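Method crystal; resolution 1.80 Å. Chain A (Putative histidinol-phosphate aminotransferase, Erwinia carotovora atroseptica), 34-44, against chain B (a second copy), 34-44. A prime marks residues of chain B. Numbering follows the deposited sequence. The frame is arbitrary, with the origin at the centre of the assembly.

Chain A, residues 34-44: AQAAARDAVVK
Chain B, residues 34-44: AQAAARDAVVK

Two copies of one helical segment pack antiparallel about a near-twofold axis, in a mainly apolar contact that has no direct hydrogen bond between the two stretches and one bridging water. The register fixes the direction: CA of Arg39 lies 4.8 Å from CA of Arg39′ at the centre, while CA of Gln35 is 6.1 Å from CA of Val42′ and CA of Val42 is 6.3 Å from CA of Gln35′. Residues 34-40 are helical in each chain, with phi near -65° and psi between about -24° and -47°; N of Ala38 bonds to O of Ala34 at 2.9 Å, and the primed pair repeats this. Residues 41-44 keep helical phi/psi.

Ala38 of each copy packs against Val42 of the other. Ala38 and Val42 direct CA-to-CB toward the partner in both copies. CB of Ala38 touches CG2 of Val42′ at 3.6 Å, and CG1 of Val42 touches CB of Ala38′ at 3.6 Å. Both Val42 residues are t, and each sets CG1 against the CA of Gln35 in the other copy: Gln35 CA to Val42′ CG1 is 3.6 Å, Val42 CG1 to Gln35′ CA 3.7 Å. The two stretches bury 486 Å² in all.

The arginines start alike, m then t, with CA-to-CB sideways, but chi3 is -44° in Arg39 and -77° in Arg39′. CD of Arg39′ packs 3.6 Å from O of Arg39. Within its own chain, NH1 of Arg39′ donates to OE1 of Gln35′ at 3.0 Å and 166°; Gln35′ is m, t with chi3 35°. NH1 of Arg39′ also donates to the water O at 3.1 Å, as does N of Val43 at 3.0 Å, and the water O donates to O of Arg39 at 2.8 Å. Val43 is p, and its N lies at the edge of the Arg39′ guanidinium, 4.5 Å from NH1.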

# COMPACT_ATOMS: atom_id res chain seq x y z
N ALA A 34 10.22 -6.77 17.45
CA ALA A 34 9.39 -6.24 16.36
C ALA A 34 7.90 -6.38 16.69
O ALA A 34 7.11 -5.47 16.36
CB ALA A 34 9.71 -6.91 15.02
N GLN A 35 7.51 -7.49 17.33
CA GLN A 35 6.11 -7.67 17.68
C GLN A 35 5.69 -6.61 18.70
O GLN A 35 4.61 -6.04 18.59
CB GLN A 35 5.82 -9.07 18.24
CG GLN A 35 6.03 -10.19 17.20
CD GLN A 35 5.45 -11.53 17.61
OE1 GLN A 35 4.41 -11.58 18.24
NE2 GLN A 35 6.13 -12.63 17.23
N ALA A 36 6.54 -6.36 19.69
CA ALA A 36 6.25 -5.36 20.72
C ALA A 36 6.12 -3.97 20.11
O ALA A 36 5.25 -3.20 20.50
CB ALA A 36 7.34 -5.35 21.86
N ALA A 37 7.00 -3.65 19.16
CA ALA A 37 6.92 -2.38 18.46
C ALA A 37 5.58 -2.29 17.73
O ALA A 37 4.90 -1.29 17.83
CB ALA A 37 8.08 -2.22 17.46
N ALA A 38 5.22 -3.36 17.01
CA ALA A 38 4.03 -3.37 16.19
C ALA A 38 2.77 -3.20 17.06
O ALA A 38 1.84 -2.48 16.68
CB ALA A 38 3.95 -4.68 15.36
N ARG A 39 2.73 -3.90 18.20
CA ARG A 39 1.60 -3.83 19.12
C ARG A 39 1.48 -2.44 19.74
O ARG A 39 0.39 -1.89 19.79
CB ARG A 39 1.67 -4.88 20.24
CG ARG A 39 1.43 -6.32 19.79
CD ARG A 39 1.24 -7.29 20.98
NE ARG A 39 2.23 -7.05 22.04
CZ ARG A 39 3.44 -7.61 22.13
NH1 ARG A 39 3.86 -8.52 21.24
NH2 ARG A 39 4.24 -7.26 23.14
N ASP A 40 2.61 -1.87 20.17
CA ASP A 40 2.63 -0.54 20.76
C ASP A 40 2.24 0.58 19.76
O ASP A 40 1.81 1.67 20.19
CB ASP A 40 4.02 -0.26 21.33
CG ASP A 40 4.34 -1.10 22.60
OD1 ASP A 40 3.50 -1.90 23.07
OD2 ASP A 40 5.47 -0.94 23.14
N ALA A 41 2.42 0.35 18.46
CA ALA A 41 2.03 1.33 17.45
C ALA A 41 0.52 1.49 17.34
O ALA A 41 0.06 2.52 16.81
CB ALA A 41 2.61 0.97 16.04
N VAL A 42 -0.26 0.49 17.76
CA VAL A 42 -1.72 0.52 17.48
C VAL A 42 -2.45 1.71 18.12
O VAL A 42 -3.28 2.36 17.47
CB VAL A 42 -2.42 -0.82 17.84
CG1 VAL A 42 -3.96 -0.71 17.73
CG2 VAL A 42 -1.86 -1.97 16.95
N VAL A 43 -2.09 2.03 19.36
CA VAL A 43 -2.64 3.21 20.04
C VAL A 43 -2.25 4.52 19.32
O VAL A 43 -2.98 5.51 19.41
CB VAL A 43 -2.25 3.27 21.55
CG1 VAL A 43 -0.77 3.56 21.73
CG2 VAL A 43 -3.13 4.30 22.29
N LYS A 44 -1.14 4.50 18.58
CA LYS A 44 -0.66 5.69 17.91
C LYS A 44 -1.27 5.82 16.52
O LYS A 44 -1.16 6.88 15.94
CB LYS A 44 0.87 5.68 17.78
CG LYS A 44 1.63 5.71 19.13
CD LYS A 44 3.17 5.91 18.95
CE LYS A 44 3.85 4.72 18.27
NZ LYS A 44 5.31 4.91 17.90
N ALA B 34 -11.32 -2.60 17.83
CA ALA B 34 -10.38 -2.51 16.70
C ALA B 34 -8.93 -2.57 17.20
O ALA B 34 -8.12 -3.24 16.59
CB ALA B 34 -10.60 -1.23 15.93
N GLN B 35 -8.63 -1.91 18.31
CA GLN B 35 -7.29 -1.95 18.90
C GLN B 35 -6.95 -3.36 19.33
O GLN B 35 -5.84 -3.80 19.09
CB GLN B 35 -7.13 -1.01 20.08
CG GLN B 35 -7.21 0.46 19.74
CD GLN B 35 -6.67 1.35 20.86
OE1 GLN B 35 -5.72 0.99 21.54
NE2 GLN B 35 -7.28 2.54 21.03
N ALA B 36 -7.89 -4.07 19.94
CA ALA B 36 -7.62 -5.44 20.35
C ALA B 36 -7.33 -6.33 19.14
O ALA B 36 -6.43 -7.16 19.19
CB ALA B 36 -8.79 -6.03 21.19
N ALA B 37 -8.11 -6.16 18.08
CA ALA B 37 -7.95 -6.92 16.84
C ALA B 37 -6.60 -6.64 16.19
O ALA B 37 -5.90 -7.58 15.80
CB ALA B 37 -9.06 -6.59 15.88
N ALA B 38 -6.23 -5.36 16.12
CA ALA B 38 -4.97 -4.91 15.51
C ALA B 38 -3.77 -5.50 16.23
O ALA B 38 -2.88 -6.01 15.58
CB ALA B 38 -4.86 -3.38 15.49
N ARG B 39 -3.77 -5.46 17.57
CA ARG B 39 -2.68 -5.98 18.36
C ARG B 39 -2.61 -7.51 18.30
O ARG B 39 -1.52 -8.09 18.24
CB ARG B 39 -2.81 -5.50 19.81
CG ARG B 39 -2.46 -4.02 20.00
CD ARG B 39 -2.18 -3.70 21.48
NE ARG B 39 -3.43 -3.60 22.22
CZ ARG B 39 -4.18 -2.50 22.30
NH1 ARG B 39 -3.81 -1.33 21.74
NH2 ARG B 39 -5.33 -2.56 22.96
N ASP B 40 -3.77 -8.17 18.31
CA ASP B 40 -3.80 -9.63 18.22
C ASP B 40 -3.29 -10.14 16.86
O ASP B 40 -2.75 -11.25 16.76
CB ASP B 40 -5.23 -10.16 18.43
CG ASP B 40 -5.66 -10.21 19.89
OD1 ASP B 40 -4.92 -9.74 20.83
OD2 ASP B 40 -6.78 -10.75 20.08
N ALA B 41 -3.42 -9.32 15.82
CA ALA B 41 -2.99 -9.69 14.49
C ALA B 41 -1.47 -9.74 14.33
O ALA B 41 -0.99 -10.35 13.39
CB ALA B 41 -3.60 -8.74 13.42
N VAL B 42 -0.71 -9.13 15.25
CA VAL B 42 0.73 -9.02 15.09
C VAL B 42 1.41 -10.38 15.07
O VAL B 42 2.27 -10.64 14.25
CB VAL B 42 1.34 -8.09 16.19
CG1 VAL B 42 2.84 -8.18 16.19
CG2 VAL B 42 0.91 -6.60 15.93
N VAL B 43 1.03 -11.26 16.00
CA VAL B 43 1.56 -12.62 16.06
C VAL B 43 1.21 -13.44 14.79
O VAL B 43 1.91 -14.40 14.46
CB VAL B 43 1.11 -13.35 17.41
CG1 VAL B 43 -0.37 -13.78 17.33
CG2 VAL B 43 2.06 -14.54 17.80
N LYS B 44 0.15 -13.07 14.09
CA LYS B 44 -0.22 -13.71 12.82
C LYS B 44 0.47 -13.12 11.60
O LYS B 44 0.40 -13.70 10.50
CB LYS B 44 -1.74 -13.63 12.59
CG LYS B 44 -2.58 -14.32 13.69
CD LYS B 44 -4.09 -14.32 13.39
CE LYS B 44 -4.68 -12.95 13.29
NZ LYS B 44 -6.18 -12.93 13.18
O HOH W 1 -1.10 0.00 21.26